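PDB 2EWO: putative agmatine deiminase from Streptococcus mutans, which probably catalyses the hydrolysis of agmatine to N-carbamoylputrescine and ammonia. Local coordinates for residues W28-P32 and A45-F49; N35-R39 and D94-I98; I56-E60 and R342-G346. All coordinates share one frame. Residue numbers count along the deposited sequence, not the author numbering.

Contact 1 of 3, residues W28-P32 and A45-F49; sequences WMLWP and AQKAF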
ATOM      1  N   TRP A  28     -17.390 -14.786  10.885  1.00 10.00           N
ATOM      2  CA  TRP A  28     -16.457 -13.896  10.219  1.00 10.00           C
ATOM      3  C   TRP A  28     -16.218 -12.648  11.051  1.00 10.00           C
ATOM      4  O   TRP A  28     -17.152 -12.110  11.646  1.00 10.00           O
ATOM      5  CB  TRP A  28     -17.017 -13.465   8.860  1.00 10.00           C
ATOM      6  CG  TRP A  28     -17.207 -14.589   7.880  1.00 10.00           C
ATOM      7  CD1 TRP A  28     -18.303 -15.406   7.752  1.00 10.00           C
ATOM      8  CD2 TRP A  28     -16.271 -15.021   6.888  1.00 10.00           C
ATOM      9  NE1 TRP A  28     -18.105 -16.316   6.741  1.00 10.00           N
ATOM     10  CE2 TRP A  28     -16.866 -16.102   6.196  1.00 10.00           C
ATOM     11  CE3 TRP A  28     -14.986 -14.599   6.514  1.00 10.00           C
ATOM     12  CZ2 TRP A  28     -16.223 -16.765   5.162  1.00 10.00           C
ATOM     13  CZ3 TRP A  28     -14.349 -15.260   5.484  1.00 10.00           C
ATOM     14  CH2 TRP A  28     -14.970 -16.332   4.820  1.00 10.00           C
HETATM   15  N   MSE A  29     -14.963 -12.202  11.091  1.00 10.00           N
HETATM   16  CA  MSE A  29     -14.589 -10.978  11.794  1.00 10.00           C
HETATM   17  C   MSE A  29     -13.294 -10.357  11.235  1.00 10.00           C
HETATM   18  O   MSE A  29     -12.352 -11.063  10.868  1.00 10.00           O
HETATM   19  CB  MSE A  29     -14.493 -11.213  13.311  1.00 41.21           C
HETATM   20  CG  MSE A  29     -13.559 -12.329  13.798  1.00 48.41           C
HETATM   21 SE   MSE A  29     -13.547 -12.519  15.792  1.00 57.95          SE
HETATM   22  CE  MSE A  29     -12.376 -11.016  16.247  1.00 52.91           C
ATOM     23  N   LEU A  30     -13.282  -9.028  11.152  1.00 18.24           N
ATOM     24  CA  LEU A  30     -12.145  -8.277  10.625  1.00 16.55           C
ATOM     25  C   LEU A  30     -11.003  -8.046  11.626  1.00 16.68           C
ATOM     26  O   LEU A  30     -10.865  -8.784  12.599  1.00 17.99           O
ATOM     27  CB  LEU A  30     -12.630  -6.935  10.063  1.00 11.51           C
ATOM     28  CG  LEU A  30     -13.410  -6.998   8.743  1.00 10.20           C
ATOM     29  CD1 LEU A  30     -14.067  -5.660   8.476  1.00 10.00           C
ATOM     30  CD2 LEU A  30     -12.468  -7.386   7.601  1.00 10.00           C
ATOM     31  N   TRP A  31     -10.183  -7.029  11.386  1.00 10.00           N
ATOM     32  CA  TRP A  31      -9.056  -6.753  12.267  1.00 10.00           C
ATOM     33  C   TRP A  31      -8.772  -5.266  12.378  1.00 10.00           C
ATOM     34  O   TRP A  31      -8.433  -4.616  11.395  1.00 10.00           O
ATOM     35  CB  TRP A  31      -7.816  -7.461  11.738  1.00 10.00           C
ATOM     36  CG  TRP A  31      -6.653  -7.458  12.684  1.00 10.52           C
ATOM     37  CD1 TRP A  31      -5.572  -6.614  12.671  1.00 11.72           C
ATOM     38  CD2 TRP A  31      -6.417  -8.397  13.736  1.00 11.53           C
ATOM     39  NE1 TRP A  31      -4.672  -6.983  13.648  1.00 11.67           N
ATOM     40  CE2 TRP A  31      -5.168  -8.073  14.315  1.00 11.58           C
ATOM     41  CE3 TRP A  31      -7.141  -9.487  14.244  1.00 11.58           C
ATOM     42  CZ2 TRP A  31      -4.629  -8.800  15.375  1.00 12.00           C
ATOM     43  CZ3 TRP A  31      -6.607 -10.209  15.294  1.00 10.95           C
ATOM     44  CH2 TRP A  31      -5.359  -9.863  15.850  1.00 11.95           C
ATOM     45  N   PRO A  32      -8.884  -4.710  13.587  1.00 15.66           N
ATOM     46  CA  PRO A  32      -8.641  -3.287  13.832  1.00 14.56           C
ATOM     47  C   PRO A  32      -7.207  -2.869  13.583  1.00 13.11           C
ATOM     48  O   PRO A  32      -6.273  -3.584  13.952  1.00 13.04           O
ATOM     49  CB  PRO A  32      -9.035  -3.125  15.291  1.00 10.72           C
ATOM     50  CG  PRO A  32      -8.615  -4.443  15.877  1.00 10.18           C
ATOM     51  CD  PRO A  32      -9.152  -5.413  14.851  1.00 10.18           C
ATOM     52  N   ALA A  45      -6.913  -3.051  21.223  1.00 10.00           N
ATOM     53  CA  ALA A  45      -8.119  -3.519  20.561  1.00 10.00           C
ATOM     54  C   ALA A  45      -7.863  -4.842  19.863  1.00 10.00           C
ATOM     55  O   ALA A  45      -8.739  -5.714  19.822  1.00 10.00           O
ATOM     56  CB  ALA A  45      -8.599  -2.477  19.552  1.00 10.00           C
ATOM     57  N   GLN A  46      -6.663  -4.989  19.308  1.00 22.28           N
ATOM     58  CA  GLN A  46      -6.317  -6.228  18.618  1.00 24.05           C
ATOM     59  C   GLN A  46      -6.401  -7.416  19.568  1.00 25.13           C
ATOM     60  O   GLN A  46      -7.040  -8.435  19.267  1.00 24.02           O
ATOM     61  CB  GLN A  46      -4.920  -6.118  17.987  1.00 22.65           C
ATOM     62  CG  GLN A  46      -4.958  -5.403  16.649  1.00 21.96           C
ATOM     63  CD  GLN A  46      -3.605  -4.958  16.149  1.00 21.90           C
ATOM     64  OE1 GLN A  46      -3.467  -4.588  14.985  1.00 23.52           O
ATOM     65  NE2 GLN A  46      -2.601  -4.975  17.021  1.00 20.71           N
ATOM     66  N   LYS A  47      -5.764  -7.271  20.724  1.00 11.21           N
ATOM     67  CA  LYS A  47      -5.780  -8.321  21.733  1.00 12.55           C
ATOM     68  C   LYS A  47      -7.225  -8.592  22.140  1.00 11.96           C
ATOM     69  O   LYS A  47      -7.610  -9.727  22.399  1.00 10.53           O
ATOM     70  CB  LYS A  47      -4.973  -7.892  22.955  1.00 45.61           C
ATOM     71  CG  LYS A  47      -4.751  -9.022  23.927  1.00 48.15           C
ATOM     72  CD  LYS A  47      -4.209  -8.535  25.245  1.00 49.54           C
ATOM     73  CE  LYS A  47      -4.166  -9.688  26.231  1.00 51.39           C
ATOM     74  NZ  LYS A  47      -5.507 -10.347  26.352  1.00 50.87           N
ATOM     75  N   ALA A  48      -8.020  -7.531  22.195  1.00 10.00           N
ATOM     76  CA  ALA A  48      -9.415  -7.653  22.556  1.00 10.00           C
ATOM     77  C   ALA A  48     -10.128  -8.446  21.473  1.00 10.00           C
ATOM     78  O   ALA A  48     -11.068  -9.191  21.749  1.00 10.00           O
ATOM     79  CB  ALA A  48     -10.038  -6.275  22.702  1.00 10.00           C
ATOM     80  N   PHE A  49      -9.689  -8.275  20.231  1.00 15.08           N
ATOM     81  CA  PHE A  49     -10.300  -9.004  19.123  1.00 17.22           C
ATOM     82  C   PHE A  49      -9.823 -10.451  19.151  1.00 17.92           C
ATOM     83  O   PHE A  49     -10.593 -11.378  18.886  1.00 17.43           O
ATOM     84  CB  PHE A  49      -9.930  -8.363  17.791  1.00 10.00           C
ATOM     85  CG  PHE A  49     -10.963  -7.404  17.269  1.00 10.00           C
ATOM     86  CD1 PHE A  49     -11.261  -6.230  17.951  1.00 10.00           C
ATOM     87  CD2 PHE A  49     -11.618  -7.665  16.066  1.00 10.00           C
ATOM     88  CE1 PHE A  49     -12.193  -5.328  17.434  1.00 10.00           C
ATOM     89  CE2 PHE A  49     -12.551  -6.771  15.541  1.00 10.00           C
ATOM     90  CZ  PHE A  49     -12.838  -5.601  16.224  1.00 10.00           C
TER

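Contact 2 of 3, residues N35-R39 and D94-I98; sequences NDNWR and DDAWI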
ATOM      1  N   ASN A  35      -5.149   4.135  13.461  1.00 10.00           N
ATOM      2  CA  ASN A  35      -4.905   4.960  14.647  1.00 10.00           C
ATOM      3  C   ASN A  35      -5.898   6.125  14.772  1.00 10.00           C
ATOM      4  O   ASN A  35      -5.944   6.811  15.794  1.00 10.00           O
ATOM      5  CB  ASN A  35      -3.479   5.511  14.602  1.00 17.94           C
ATOM      6  CG  ASN A  35      -2.457   4.437  14.345  1.00 14.50           C
ATOM      7  OD1 ASN A  35      -2.807   3.321  13.953  1.00 12.36           O
ATOM      8  ND2 ASN A  35      -1.181   4.765  14.546  1.00 10.19           N
ATOM      9  N   ASP A  36      -6.673   6.346  13.715  1.00 10.52           N
ATOM     10  CA  ASP A  36      -7.666   7.410  13.677  1.00 10.52           C
ATOM     11  C   ASP A  36      -8.760   7.074  14.675  1.00 10.52           C
ATOM     12  O   ASP A  36      -9.412   7.966  15.204  1.00 10.82           O
ATOM     13  CB  ASP A  36      -8.309   7.502  12.284  1.00 41.25           C
ATOM     14  CG  ASP A  36      -7.301   7.743  11.172  1.00 45.76           C
ATOM     15  OD1 ASP A  36      -6.318   6.959  11.069  1.00 48.33           O
ATOM     16  OD2 ASP A  36      -7.504   8.710  10.386  1.00 46.11           O
ATOM     17  N   ASN A  37      -8.969   5.784  14.921  1.00 22.03           N
ATOM     18  CA  ASN A  37     -10.022   5.366  15.833  1.00 21.51           C
ATOM     19  C   ASN A  37      -9.580   4.553  17.052  1.00 22.93           C
ATOM     20  O   ASN A  37     -10.143   4.710  18.131  1.00 22.90           O
ATOM     21  CB  ASN A  37     -11.072   4.573  15.065  1.00 11.27           C
ATOM     22  CG  ASN A  37     -12.203   4.109  15.946  1.00 10.35           C
ATOM     23  OD1 ASN A  37     -12.764   3.034  15.731  1.00 12.03           O
ATOM     24  ND2 ASN A  37     -12.555   4.916  16.939  1.00 10.00           N
ATOM     25  N   TRP A  38      -8.587   3.684  16.887  1.00 24.89           N
ATOM     26  CA  TRP A  38      -8.127   2.862  17.996  1.00 26.10           C
ATOM     27  C   TRP A  38      -6.858   3.398  18.645  1.00 27.28           C
ATOM     28  O   TRP A  38      -5.869   3.684  17.971  1.00 25.79           O
ATOM     29  CB  TRP A  38      -7.911   1.424  17.525  1.00 10.00           C
ATOM     30  CG  TRP A  38      -9.081   0.868  16.750  1.00 10.00           C
ATOM     31  CD1 TRP A  38      -9.209   0.809  15.395  1.00 10.00           C
ATOM     32  CD2 TRP A  38     -10.285   0.303  17.290  1.00 10.00           C
ATOM     33  NE1 TRP A  38     -10.412   0.239  15.056  1.00 10.00           N
ATOM     34  CE2 TRP A  38     -11.092  -0.082  16.199  1.00 10.00           C
ATOM     35  CE3 TRP A  38     -10.759   0.086  18.588  1.00 10.00           C
ATOM     36  CZ2 TRP A  38     -12.346  -0.674  16.365  1.00 10.00           C
ATOM     37  CZ3 TRP A  38     -12.010  -0.504  18.753  1.00 10.00           C
ATOM     38  CH2 TRP A  38     -12.789  -0.877  17.645  1.00 10.00           C
ATOM     39  N   ARG A  39      -6.890   3.519  19.969  1.00 10.00           N
ATOM     40  CA  ARG A  39      -5.753   4.046  20.707  1.00 10.67           C
ATOM     41  C   ARG A  39      -4.585   3.090  20.742  1.00 10.00           C
ATOM     42  O   ARG A  39      -4.740   1.892  20.523  1.00 10.00           O
ATOM     43  CB  ARG A  39      -6.165   4.390  22.133  1.00 19.70           C
ATOM     44  CG  ARG A  39      -6.393   3.187  23.029  1.00 22.82           C
ATOM     45  CD  ARG A  39      -6.966   3.618  24.376  1.00 24.70           C
ATOM     46  NE  ARG A  39      -7.105   2.494  25.291  1.00 24.92           N
ATOM     47  CZ  ARG A  39      -6.144   2.082  26.105  1.00 25.01           C
ATOM     48  NH1 ARG A  39      -4.972   2.701  26.129  1.00 24.28           N
ATOM     49  NH2 ARG A  39      -6.356   1.037  26.884  1.00 26.39           N
ATOM     50  N   ASP A  94     -11.163  -0.657   5.805  1.00 10.00           N
ATOM     51  CA  ASP A  94     -10.860   0.654   6.366  1.00 10.72           C
ATOM     52  C   ASP A  94     -11.027   0.646   7.876  1.00 11.39           C
ATOM     53  O   ASP A  94     -10.411   1.448   8.586  1.00 10.30           O
ATOM     54  CB  ASP A  94     -11.765   1.702   5.728  1.00 13.43           C
ATOM     55  CG  ASP A  94     -11.555   1.802   4.232  1.00 12.85           C
ATOM     56  OD1 ASP A  94     -10.404   2.094   3.834  1.00 12.20           O
ATOM     57  OD2 ASP A  94     -12.528   1.580   3.475  1.00 10.06           O
ATOM     58  N   ASP A  95     -11.874  -0.270   8.341  1.00 10.26           N
ATOM     59  CA  ASP A  95     -12.142  -0.461   9.758  1.00 11.21           C
ATOM     60  C   ASP A  95     -12.809  -1.805   9.977  1.00 10.86           C
ATOM     61  O   ASP A  95     -13.531  -2.288   9.103  1.00 11.61           O
ATOM     62  CB  ASP A  95     -13.029   0.641  10.312  1.00 10.00           C
ATOM     63  CG  ASP A  95     -12.606   1.051  11.693  1.00 10.00           C
ATOM     64  OD1 ASP A  95     -11.566   0.533  12.155  1.00 10.00           O
ATOM     65  OD2 ASP A  95     -13.288   1.883  12.321  1.00 10.00           O
ATOM     66  N   ALA A  96     -12.574  -2.389  11.154  1.00 11.60           N
ATOM     67  CA  ALA A  96     -13.104  -3.710  11.501  1.00 10.00           C
ATOM     68  C   ALA A  96     -14.548  -3.731  11.992  1.00 10.00           C
ATOM     69  O   ALA A  96     -14.780  -3.667  13.187  1.00 11.11           O
ATOM     70  CB  ALA A  96     -12.201  -4.360  12.544  1.00 27.79           C
ATOM     71  N   TRP A  97     -15.513  -3.832  11.078  1.00 12.00           N
ATOM     72  CA  TRP A  97     -16.926  -3.886  11.459  1.00 10.27           C
ATOM     73  C   TRP A  97     -17.727  -4.817  10.539  1.00 10.54           C
ATOM     74  O   TRP A  97     -18.800  -4.474  10.029  1.00 10.10           O
ATOM     75  CB  TRP A  97     -17.535  -2.479  11.477  1.00 10.22           C
ATOM     76  CG  TRP A  97     -16.764  -1.551  12.375  1.00 10.44           C
ATOM     77  CD1 TRP A  97     -15.784  -0.680  11.998  1.00 10.66           C
ATOM     78  CD2 TRP A  97     -16.821  -1.492  13.809  1.00 10.63           C
ATOM     79  NE1 TRP A  97     -15.224  -0.088  13.106  1.00 10.22           N
ATOM     80  CE2 TRP A  97     -15.841  -0.570  14.230  1.00 10.75           C
ATOM     81  CE3 TRP A  97     -17.602  -2.136  14.779  1.00 10.44           C
ATOM     82  CZ2 TRP A  97     -15.618  -0.271  15.584  1.00 11.06           C
ATOM     83  CZ3 TRP A  97     -17.378  -1.839  16.127  1.00 11.00           C
ATOM     84  CH2 TRP A  97     -16.395  -0.916  16.513  1.00 11.48           C
ATOM     85  N   ILE A  98     -17.187  -6.016  10.356  1.00 10.00           N
ATOM     86  CA  ILE A  98     -17.789  -7.031   9.507  1.00 10.00           C
ATOM     87  C   ILE A  98     -19.308  -7.126   9.670  1.00 10.23           C
ATOM     88  O   ILE A  98     -20.010  -7.576   8.764  1.00 11.76           O
ATOM     89  CB  ILE A  98     -17.164  -8.420   9.797  1.00 25.52           C
ATOM     90  CG1 ILE A  98     -17.790  -9.484   8.892  1.00 24.99           C
ATOM     91  CG2 ILE A  98     -17.339  -8.775  11.266  1.00 24.96           C
ATOM     92  CD1 ILE A  98     -17.352  -9.386   7.454  1.00 26.17           C
TER

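Contact 3 of 3, residues I56-E60 and R342-G346; sequences ISEFE and RKVVG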
ATOM      1  N   ILE A  56     -15.024 -17.802  20.303  1.00 12.74           N
ATOM      2  CA  ILE A  56     -15.900 -18.501  19.370  1.00 13.08           C
ATOM      3  C   ILE A  56     -15.316 -19.881  19.096  1.00 14.96           C
ATOM      4  O   ILE A  56     -16.050 -20.826  18.794  1.00 14.70           O
ATOM      5  CB  ILE A  56     -16.010 -17.772  18.005  1.00 20.05           C
ATOM      6  CG1 ILE A  56     -15.896 -16.250  18.175  1.00 17.92           C
ATOM      7  CG2 ILE A  56     -17.334 -18.130  17.354  1.00 19.23           C
ATOM      8  CD1 ILE A  56     -17.120 -15.588  18.736  1.00 16.71           C
ATOM      9  N   SER A  57     -13.989 -19.973  19.207  1.00 12.31           N
ATOM     10  CA  SER A  57     -13.226 -21.206  18.966  1.00 14.28           C
ATOM     11  C   SER A  57     -13.878 -22.482  19.464  1.00 15.21           C
ATOM     12  O   SER A  57     -14.022 -23.456  18.718  1.00 16.54           O
ATOM     13  CB  SER A  57     -11.835 -21.120  19.607  1.00 50.74           C
ATOM     14  OG  SER A  57     -11.089 -20.025  19.106  1.00 51.09           O
ATOM     15  N   GLU A  58     -14.253 -22.486  20.736  1.00 21.12           N
ATOM     16  CA  GLU A  58     -14.858 -23.669  21.320  1.00 20.60           C
ATOM     17  C   GLU A  58     -16.277 -23.989  20.853  1.00 19.42           C
ATOM     18  O   GLU A  58     -16.845 -24.997  21.256  1.00 20.60           O
ATOM     19  CB  GLU A  58     -14.822 -23.583  22.850  1.00 44.18           C
ATOM     20  CG  GLU A  58     -15.312 -22.277  23.453  1.00 47.04           C
ATOM     21  CD  GLU A  58     -15.776 -22.459  24.897  1.00 49.29           C
ATOM     22  OE1 GLU A  58     -16.811 -23.139  25.100  1.00 48.90           O
ATOM     23  OE2 GLU A  58     -15.110 -21.940  25.828  1.00 50.00           O
ATOM     24  N   PHE A  59     -16.849 -23.170  19.981  1.00 21.81           N
ATOM     25  CA  PHE A  59     -18.208 -23.445  19.538  1.00 20.48           C
ATOM     26  C   PHE A  59     -18.306 -23.756  18.047  1.00 19.09           C
ATOM     27  O   PHE A  59     -19.121 -24.580  17.611  1.00 18.20           O
ATOM     28  CB  PHE A  59     -19.098 -22.257  19.910  1.00 14.22           C
ATOM     29  CG  PHE A  59     -19.109 -21.954  21.391  1.00 14.52           C
ATOM     30  CD1 PHE A  59     -19.866 -22.727  22.270  1.00 13.88           C
ATOM     31  CD2 PHE A  59     -18.333 -20.921  21.910  1.00 14.38           C
ATOM     32  CE1 PHE A  59     -19.852 -22.476  23.647  1.00 13.55           C
ATOM     33  CE2 PHE A  59     -18.311 -20.663  23.285  1.00 14.98           C
ATOM     34  CZ  PHE A  59     -19.075 -21.444  24.155  1.00 13.55           C
ATOM     35  N   GLU A  60     -17.453 -23.092  17.274  1.00 13.99           N
ATOM     36  CA  GLU A  60     -17.398 -23.243  15.821  1.00 12.50           C
ATOM     37  C   GLU A  60     -16.142 -22.567  15.311  1.00 12.50           C
ATOM     38  O   GLU A  60     -15.424 -21.923  16.072  1.00 12.50           O
ATOM     39  CB  GLU A  60     -18.621 -22.593  15.165  1.00 43.81           C
ATOM     40  CG  GLU A  60     -19.105 -21.318  15.849  1.00 43.08           C
ATOM     41  CD  GLU A  60     -20.238 -20.639  15.105  1.00 43.49           C
ATOM     42  OE1 GLU A  60     -21.048 -21.343  14.471  1.00 42.28           O
ATOM     43  OE2 GLU A  60     -20.329 -19.395  15.164  1.00 44.11           O
ATOM     44  N   ARG A 342     -27.262 -23.181  26.518  1.00 10.00           N
ATOM     45  CA  ARG A 342     -26.185 -22.556  25.755  1.00 10.00           C
ATOM     46  C   ARG A 342     -25.104 -22.059  26.701  1.00 10.00           C
ATOM     47  O   ARG A 342     -25.372 -21.221  27.560  1.00 10.00           O
ATOM     48  CB  ARG A 342     -26.715 -21.367  24.948  1.00 10.13           C
ATOM     49  CG  ARG A 342     -26.934 -21.630  23.466  1.00 10.00           C
ATOM     50  CD  ARG A 342     -26.993 -20.311  22.694  1.00 10.00           C
ATOM     51  NE  ARG A 342     -27.103 -20.519  21.255  1.00 10.76           N
ATOM     52  CZ  ARG A 342     -28.206 -20.932  20.639  1.00 11.60           C
ATOM     53  NH1 ARG A 342     -29.308 -21.178  21.333  1.00 11.43           N
ATOM     54  NH2 ARG A 342     -28.203 -21.109  19.326  1.00 12.79           N
ATOM     55  N   LYS A 343     -23.884 -22.562  26.555  1.00 11.39           N
ATOM     56  CA  LYS A 343     -22.807 -22.112  27.428  1.00 10.10           C
ATOM     57  C   LYS A 343     -22.506 -20.641  27.159  1.00 10.43           C
ATOM     58  O   LYS A 343     -22.271 -20.236  26.019  1.00 11.33           O
ATOM     59  CB  LYS A 343     -21.537 -22.941  27.217  1.00 10.00           C
ATOM     60  CG  LYS A 343     -20.422 -22.537  28.168  1.00 10.00           C
ATOM     61  CD  LYS A 343     -19.133 -23.299  27.942  1.00 10.00           C
ATOM     62  CE  LYS A 343     -18.019 -22.679  28.783  1.00 10.00           C
ATOM     63  NZ  LYS A 343     -16.642 -23.073  28.341  1.00 10.00           N
ATOM     64  N   VAL A 344     -22.515 -19.833  28.208  1.00 10.22           N
ATOM     65  CA  VAL A 344     -22.238 -18.421  28.033  1.00 10.22           C
ATOM     66  C   VAL A 344     -20.797 -18.114  28.426  1.00 10.22           C
ATOM     67  O   VAL A 344     -20.330 -18.559  29.477  1.00 10.22           O
ATOM     68  CB  VAL A 344     -23.233 -17.571  28.862  1.00 10.00           C
ATOM     69  CG1 VAL A 344     -22.800 -16.116  28.908  1.00 10.00           C
ATOM     70  CG2 VAL A 344     -24.620 -17.678  28.244  1.00 10.00           C
ATOM     71  N   VAL A 345     -20.089 -17.390  27.554  1.00 21.43           N
ATOM     72  CA  VAL A 345     -18.700 -16.985  27.801  1.00 21.06           C
ATOM     73  C   VAL A 345     -18.631 -15.465  27.733  1.00 21.90           C
ATOM     74  O   VAL A 345     -19.344 -14.842  26.949  1.00 21.80           O
ATOM     75  CB  VAL A 345     -17.702 -17.562  26.748  1.00 10.00           C
ATOM     76  CG1 VAL A 345     -16.277 -17.123  27.086  1.00 10.00           C
ATOM     77  CG2 VAL A 345     -17.782 -19.081  26.708  1.00 10.00           C
ATOM     78  N   GLY A 346     -17.779 -14.864  28.554  1.00 10.00           N
ATOM     79  CA  GLY A 346     -17.664 -13.416  28.544  1.00 11.30           C
ATOM     80  C   GLY A 346     -16.231 -12.958  28.385  1.00 12.50           C
ATOM     81  O   GLY A 346     -15.324 -13.561  28.961  1.00 13.04           O
TER

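Contact 1 of 3, residues W28-P32 and A45-F49
From the end of its strand, segment 28-32 runs out over helical residues 45-49, and Phe49 receives most of what it offers. Met29, present as selenomethionine, points its CA-to-CB bond toward the helix; with chi1 in p and chi2 in t, its CE comes within 3.4 Å of Phe49 CD2 and 3.2 Å of Phe49 O. Leu30 contributes backbone, its O lying 3.7 Å from Phe49 CD2. Trp31 starts away from the helix, yet its indole returns to the side chain of Gln46. Pro32 gives the clearest geometry: its CD sits 3.5 Å from the centroid of the Phe49 ring and 10° off the ring normal, a CH-pi contact over the face, while Pro32 CG reaches Ala45 CB at 4.2 Å. All seven touching residues are buried. The contact packs helix 43-57 against the end of strand 24-29 within a beta-alpha-beta unit completed by strand 62-66, where Met29 also touches Leu64, and Phe49 packs on Ile352 of helix 350-353.

Contact 2 of 3, residues N35-R39 and D94-I98
Trp38 slides its indole alongside that of Trp97 so that the two rings barely overlap: the six-membered rings are near parallel, with planes at 17°, but their centroids stand 5.6 Å apart, and the closest atoms, Trp38 CZ2 and Trp97 CZ2, are separated by 3.4 Å. The carboxylate of Asp95 ties both indoles together. Trp38 NE1 donates to Asp95 OD1 across the segments (3.1 Å, N-H...O angle 159°), and Trp97 NE1 donates to Asp95 OD2 within the segment (2.9 Å, 157°), so each oxygen holds one tryptophan. The Asp95 OD1 acceptor lies near the plane of the Trp38 ring, as an in-plane N-H requires. Asn37 directs its CA-to-CB bond toward segment 94-98 and brings its OD1 to the edge of the Trp97 ring, 4.4 Å from Trp97 CZ2. Beyond the pair, Trp123 meets Trp97 edge-to-face and Trp38 also packs on Ala45 of helix 43-57. All four closest contacts run between side chains, in keeping with nearest CA atoms (Asn37 and Asp95) 8.7 Å apart; neither segment is regular helix or strand. The two loops follow strands 24-29 and 86-90, which run parallel in one sheet and so release them at the same end. Residues 94-98 bend there through an inverse gamma turn centred on Ala96, and the arrangement is packing between two loops, consistent with the alpha/beta (pentein) fold of the guanidino-group modifying enzymes, to which this deiminase family belongs.

Contact 3 of 3, residues I56-E60 and R342-G346
In the propeller-like pentein fold expected for this deiminase family, contact 3 joins the C-terminal end of helix 43-57 to strand 343-347, in the sheet of strands 312-314 and 317-321 rather than that of strands 24-29 and 62-66. At the helix end, Phe59 N and Glu60 N both bond to Ile56 O, at 2.7 and 3.1 Å, and within this turn Glu58 and Phe59 both point their CA-to-CB bonds toward the strand. Phe59 adopts chi1 m (-58°) with chi2 at -78°, which carries the tip of its ring across the gap: Phe59 CZ lies 3.7 Å from Val345 CG2, the methyl sitting at the ring edge near its plane, and Phe59 CE1 lies 4.0 Å from Lys343 CB. Val345, with chi1 in t, and Lys343 both point their CA-to-CB bonds toward the helix end, whereas Val344 between them points away and packs on helix 328-338. The backbones stay well apart, the nearest CA atoms (Phe59 and Lys343) being 9.2 Å from each other, so side chains bridge the gap, chiefly Phe59, Glu58 and Lys343.

Strand 343-347 is held to strand 317-321 by backbone hydrogen bonds, and Ile56 and Phe59 also touch Val314 and Ile319 of that same sheet. Outside this apolar patch lies an exposed ion pair. Lys343 is fully extended, all four chi angles in t, while Glu58 combines chi1 p with chi2 t and chi3 at -68°. These conformations bring the two charged ends together as a salt bridge, in which Lys343 NZ is 3.2 Å from both Glu58 OE1 and Glu58 OE2.

From the N terminus, segment 28-32 opens contact 1, which closes a loop of 12 intervening residues at 45-49. Segment 35-39 lies inside that loop, but its partner, 94-98, comes well after it, so contacts 1 and 2 cross; they also touch, with Ala45 CB 3.5 Å from Trp38 CE3. Contact 3 opens at 56-60, after contact 1 has closed and before contact 2 has, and closes only at 342-346, crossing contact 2 while following contact 1 in series. Helix 43-57 serves contacts 1 and 3, whose centres are about 17 Å apart, linking the sheet of strand 24-29 to that of strand 343-347.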